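Local coordinates for prenylcyclase (PDB 6IJ1), which probably cyclises or transfers a prenyl substrate, as a helical enzyme related to terpene cyclases, at residues V123-V129 with H175-L180; S130-P134 with G152-G156. One frame throughout, in Å; residues are numbered along the deposited sequence.

Overall arrangement
Following the chain from its N terminus, helix 112-121 runs out into a loop that supplies the first half of both contacts, residues 123-129 to interaction 1 and residues 130-134 to interaction 2. Helix 134-141 comes next, and residues 152-156 then turn back onto 130-134, so interaction 2 closes the shorter loop. After helix 158-164, helix 173-182 brings residues 175-180 against 123-129. Interaction 1 thus closes the longer loop, with interaction 2 nested inside it. Their centres lie about 13 Å apart, and they meet directly where His124 NE2 hydrogen-bonds to Cys154 O. Together they tie the connection between helices 112-121 and 134-141 to helix 173-182 and to the segment leading into helix 158-164.

Interaction 1: residues V123-V129 with H175-L180; sequences VHDDGLV and HVVNGL
The imidazole of His175 has Gly127 CA over one of its faces, 3.8 Å from the ring centroid in a CH-pi contact. Gly127 ends the type I beta turn from His124, which docks an interhelical loop on helix 173-182 in a largely helical fold, probably an alpha/alpha barrel as in class II terpene cyclases. With CG anti to the backbone N (chi1 174°), the ring reaches under the turn and works with its edge: NE2 donates to His124 O at 2.9 Å, nearly straight at 161° and close to both the ring and carbonyl planes. That oxygen also accepts from Gly127 N, while His175 CD2 abuts Val123 CG1 at 3.5 Å. With an alanine here, His124 O would probably lose its bond from the helix and a gap would open beneath Gly127. Gly127 CA and Gly179 CA approach to 4.1 Å, a spacing at which a CB on either would clash. Val176 spreads its branches, CG2 toward Val123 CG1 and CG1 toward Val129 CG2. Asp126 OD1 braces the loop by accepting from Leu128 N in an Asx turn. Gly127 O, buried without a hydrogen-bond partner, faces Val176 CA at 3.3 Å in a CA-H...O contact.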
loop_
_atom_site.group_PDB
_atom_site.type_symbol
_atom_site.label_atom_id
_atom_site.label_comp_id
_atom_site.label_asym_id
_atom_site.label_seq_id
_atom_site.Cartn_x
_atom_site.Cartn_y
_atom_site.Cartn_z
ATOM N N VAL A 123 -6.658 3.916 -16.292
ATOM C CA VAL A 123 -6.448 2.580 -16.847
ATOM C C VAL A 123 -5.853 2.661 -18.240
ATOM O O VAL A 123 -6.422 3.319 -19.136
ATOM C CB VAL A 123 -7.760 1.806 -16.876
ATOM C CG1 VAL A 123 -7.567 0.433 -17.574
ATOM C CG2 VAL A 123 -8.284 1.641 -15.465
ATOM N N HIS A 124 -4.703 2.047 -18.420
ATOM C CA HIS A 124 -3.997 2.011 -19.695
ATOM C C HIS A 124 -4.490 0.854 -20.571
ATOM O O HIS A 124 -5.149 -0.112 -20.118
ATOM C CB HIS A 124 -2.483 1.858 -19.477
ATOM C CG HIS A 124 -1.771 3.159 -19.218
ATOM N ND1 HIS A 124 -1.571 4.104 -20.208
ATOM C CD2 HIS A 124 -1.153 3.645 -18.115
ATOM C CE1 HIS A 124 -0.907 5.133 -19.709
ATOM N NE2 HIS A 124 -0.655 4.886 -18.440
ATOM N N ASP A 125 -4.091 0.923 -21.840
ATOM C CA ASP A 125 -4.536 -0.087 -22.776
ATOM C C ASP A 125 -3.937 -1.448 -22.487
ATOM O O ASP A 125 -4.502 -2.464 -22.916
ATOM C CB ASP A 125 -4.169 0.343 -24.204
ATOM C CG ASP A 125 -4.992 1.542 -24.675
ATOM O OD1 ASP A 125 -6.054 1.860 -24.058
ATOM O OD2 ASP A 125 -4.587 2.154 -25.683
ATOM N N ASP A 126 -2.808 -1.527 -21.775
ATOM C CA ASP A 126 -2.259 -2.829 -21.410
ATOM C C ASP A 126 -2.838 -3.348 -20.107
ATOM O O ASP A 126 -2.454 -4.444 -19.656
ATOM C CB ASP A 126 -0.729 -2.792 -21.312
ATOM C CG ASP A 126 -0.204 -1.841 -20.214
ATOM O OD1 ASP A 126 -1.006 -1.150 -19.547
ATOM O OD2 ASP A 126 1.038 -1.761 -20.057
ATOM N N GLY A 127 -3.759 -2.606 -19.517
ATOM C CA GLY A 127 -4.417 -3.081 -18.314
ATOM C C GLY A 127 -3.823 -2.548 -17.035
ATOM O O GLY A 127 -4.485 -2.613 -16.004
ATOM N N LEU A 128 -2.607 -2.010 -17.079
ATOM C CA LEU A 128 -2.078 -1.389 -15.867
ATOM C C LEU A 128 -2.712 -0.037 -15.588
ATOM O O LEU A 128 -3.236 0.657 -16.473
ATOM C CB LEU A 128 -0.576 -1.210 -15.968
ATOM C CG LEU A 128 0.157 -2.547 -16.161
ATOM C CD1 LEU A 128 1.670 -2.246 -16.204
ATOM C CD2 LEU A 128 -0.179 -3.576 -15.088
ATOM N N VAL A 129 -2.671 0.344 -14.311
ATOM C CA VAL A 129 -3.212 1.587 -13.802
ATOM C C VAL A 129 -2.061 2.526 -13.475
ATOM O O VAL A 129 -1.109 2.120 -12.795
ATOM C CB VAL A 129 -4.062 1.331 -12.551
ATOM C CG1 VAL A 129 -4.663 2.594 -12.029
ATOM C CG2 VAL A 129 -5.207 0.314 -12.864
ATOM N N HIS A 175 -10.075 -6.405 -17.513
ATOM C CA HIS A 175 -8.961 -5.854 -18.252
ATOM C C HIS A 175 -7.773 -5.573 -17.317
ATOM O O HIS A 175 -6.623 -5.876 -17.652
ATOM C CB HIS A 175 -9.462 -4.584 -18.944
ATOM C CG HIS A 175 -8.415 -3.798 -19.644
ATOM N ND1 HIS A 175 -7.784 -4.267 -20.775
ATOM C CD2 HIS A 175 -7.920 -2.552 -19.423
ATOM C CE1 HIS A 175 -6.938 -3.352 -21.215
ATOM N NE2 HIS A 175 -6.991 -2.310 -20.407
ATOM N N VAL A 176 -8.063 -4.995 -16.157
ATOM C CA VAL A 176 -7.010 -4.644 -15.197
ATOM C C VAL A 176 -6.398 -5.901 -14.591
ATOM O O VAL A 176 -5.165 -6.010 -14.473
ATOM C CB VAL A 176 -7.580 -3.713 -14.123
ATOM C CG1 VAL A 176 -6.522 -3.462 -13.015
ATOM C CG2 VAL A 176 -7.966 -2.343 -14.717
ATOM N N VAL A 177 -7.237 -6.866 -14.193
ATOM C CA VAL A 177 -6.693 -8.122 -13.672
ATOM C C VAL A 177 -5.801 -8.801 -14.714
ATOM O O VAL A 177 -4.734 -9.338 -14.373
ATOM C CB VAL A 177 -7.847 -9.036 -13.238
ATOM C CG1 VAL A 177 -7.332 -10.495 -13.064
ATOM C CG2 VAL A 177 -8.539 -8.539 -11.917
ATOM N N ASN A 178 -6.215 -8.812 -16.004
ATOM C CA ASN A 178 -5.372 -9.436 -17.021
ATOM C C ASN A 178 -4.027 -8.747 -17.125
ATOM O O ASN A 178 -2.999 -9.424 -17.245
ATOM C CB ASN A 178 -6.073 -9.453 -18.397
ATOM C CG ASN A 178 -7.152 -10.506 -18.428
ATOM O OD1 ASN A 178 -7.091 -11.455 -17.648
ATOM N ND2 ASN A 178 -8.136 -10.347 -19.298
ATOM N N GLY A 179 -4.019 -7.410 -17.016
ATOM C CA GLY A 179 -2.776 -6.671 -17.096
ATOM C C GLY A 179 -1.906 -6.970 -15.887
ATOM O O GLY A 179 -0.688 -7.156 -16.023
ATOM N N LEU A 180 -2.529 -7.073 -14.721
ATOM C CA LEU A 180 -1.769 -7.413 -13.511
ATOM C C LEU A 180 -1.149 -8.796 -13.632
ATOM O O LEU A 180 0.058 -8.979 -13.376
ATOM C CB LEU A 180 -2.680 -7.331 -12.301
ATOM C CG LEU A 180 -2.064 -7.668 -10.944
ATOM C CD1 LEU A 180 -0.856 -6.668 -10.629
ATOM C CD2 LEU A 180 -3.079 -7.574 -9.834
#

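Interaction 2: residues S130-P134 with G152-G156; sequences STYVP and GWCGG
Tyr132 and Trp153 run alongside each other in the same direction; their planes are inclined by only 21°, but the phenol and the six-membered ring of the indole are displaced until little of one lies over the other. Contact is made at one corner, where Tyr132 CE2 comes within 3.6 Å of Trp153 CE3. Trp153 O lies at the edge of the tyrosine ring, in its plane, and Thr131 CG2 sits over one face of that ring, near the rim. The indole is anchored elsewhere: its NE1 hydrogen-bonds to Val294 O, and Trp194 and Trp150 meet it edge-to-face.

The second apolar group gathers round Cys154. Its SG, anti to its own carbonyl carbon (chi1 -64°), is brought against the proline ring, 3.9 Å from Pro134 CD, and also lies near Tyr132 CB.

Cys154 sits in the type I beta turn Gly152-Gly155, just ahead of helix 158-164. The turn packs on the residues leading into helix 134-141, so the contact closes the excursion made by that helix, joining the loop before it to the loop after it, in a fold that is probably an alpha/alpha barrel.

Among the polar contacts, one hydrogen bond crosses between backbones, a weak one of 3.4 Å from Tyr132 N to Trp153 O. Within 130-134, Ser130 OG donates to Tyr132 O at 2.7 Å from well above the carbonyl plane, and Cys154 CA approaches the same oxygen in a CA-H...O contact. Ser130 CB packs tightly, 3.0 Å from Gly155 O. Thr131 OG1 hydrogen-bonds with His157 ND1 and Trp194 NE1, both beyond the two segments.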
loop_
_atom_site.group_PDB
_atom_site.type_symbol
_atom_site.label_atom_id
_atom_site.label_comp_id
_atom_site.label_asym_id
_atom_site.label_seq_id
_atom_site.Cartn_x
_atom_site.Cartn_y
_atom_site.Cartn_z
ATOM N N SER A 130 -2.126 3.752 -13.993
ATOM C CA SER A 130 -1.104 4.723 -13.648
ATOM C C SER A 130 -1.468 5.441 -12.360
ATOM O O SER A 130 -2.631 5.585 -11.999
ATOM C CB SER A 130 -0.909 5.774 -14.750
ATOM O OG SER A 130 -2.115 6.511 -14.981
ATOM N N THR A 131 -0.439 6.026 -11.703
ATOM C CA THR A 131 -0.751 6.795 -10.506
ATOM C C THR A 131 -1.429 8.134 -10.849
ATOM O O THR A 131 -2.294 8.625 -10.094
ATOM C CB THR A 131 0.564 7.027 -9.737
ATOM O OG1 THR A 131 1.076 5.752 -9.361
ATOM C CG2 THR A 131 0.339 7.827 -8.471
ATOM N N TYR A 132 -0.975 8.764 -11.925
ATOM C CA TYR A 132 -1.485 10.048 -12.358
ATOM C C TYR A 132 -1.875 9.968 -13.834
ATOM O O TYR A 132 -1.393 9.122 -14.584
ATOM C CB TYR A 132 -0.386 11.153 -12.210
ATOM C CG TYR A 132 0.103 11.353 -10.796
ATOM C CD1 TYR A 132 -0.603 12.120 -9.890
ATOM C CD2 TYR A 132 1.331 10.765 -10.402
ATOM C CE1 TYR A 132 -0.093 12.271 -8.610
ATOM C CE2 TYR A 132 1.826 10.959 -9.120
ATOM C CZ TYR A 132 1.094 11.709 -8.265
ATOM O OH TYR A 132 1.671 11.827 -7.001
ATOM N N VAL A 133 -2.681 10.966 -14.255
ATOM C CA VAL A 133 -3.016 11.153 -15.665
ATOM C C VAL A 133 -2.555 12.546 -16.037
ATOM O O VAL A 133 -2.663 13.455 -15.210
ATOM C CB VAL A 133 -4.530 11.014 -15.946
ATOM C CG1 VAL A 133 -4.956 9.586 -15.723
ATOM C CG2 VAL A 133 -5.311 11.906 -15.070
ATOM N N PRO A 134 -2.088 12.749 -17.262
ATOM C CA PRO A 134 -1.529 14.072 -17.600
ATOM C C PRO A 134 -2.560 15.185 -17.505
ATOM O O PRO A 134 -2.262 16.260 -16.979
ATOM C CB PRO A 134 -1.030 13.879 -19.038
ATOM C CG PRO A 134 -0.837 12.436 -19.192
ATOM C CD PRO A 134 -1.833 11.751 -18.297
ATOM N N GLY A 152 7.061 9.048 -16.663
ATOM C CA GLY A 152 7.200 7.945 -15.712
ATOM C C GLY A 152 5.999 7.886 -14.784
ATOM O O GLY A 152 5.429 6.808 -14.546
ATOM N N TRP A 153 5.606 9.045 -14.241
ATOM C CA TRP A 153 4.523 9.156 -13.274
ATOM C C TRP A 153 3.165 8.873 -13.890
ATOM O O TRP A 153 2.219 8.545 -13.150
ATOM C CB TRP A 153 4.534 10.547 -12.615
ATOM C CG TRP A 153 5.591 10.694 -11.572
ATOM C CD1 TRP A 153 6.673 9.892 -11.386
ATOM C CD2 TRP A 153 5.624 11.688 -10.586
ATOM N NE1 TRP A 153 7.405 10.363 -10.286
ATOM C CE2 TRP A 153 6.780 11.449 -9.783
ATOM C CE3 TRP A 153 4.772 12.740 -10.253
ATOM C CZ2 TRP A 153 7.098 12.243 -8.680
ATOM C CZ3 TRP A 153 5.097 13.541 -9.141
ATOM C CH2 TRP A 153 6.260 13.278 -8.387
ATOM N N CYS A 154 3.052 8.970 -15.213
ATOM C CA CYS A 154 1.778 8.736 -15.886
ATOM C C CYS A 154 1.750 7.415 -16.602
ATOM O O CYS A 154 0.744 7.120 -17.267
ATOM C CB CYS A 154 1.496 9.893 -16.865
ATOM S SG CYS A 154 1.284 11.441 -16.009
ATOM N N GLY A 155 2.793 6.557 -16.425
ATOM C CA GLY A 155 2.808 5.217 -16.961
ATOM C C GLY A 155 2.132 4.238 -16.024
ATOM O O GLY A 155 1.817 4.592 -14.886
ATOM N N GLY A 156 1.927 3.036 -16.535
ATOM C CA GLY A 156 1.309 1.986 -15.725
ATOM C C GLY A 156 2.238 1.584 -14.591
ATOM O O GLY A 156 3.420 1.329 -14.794
#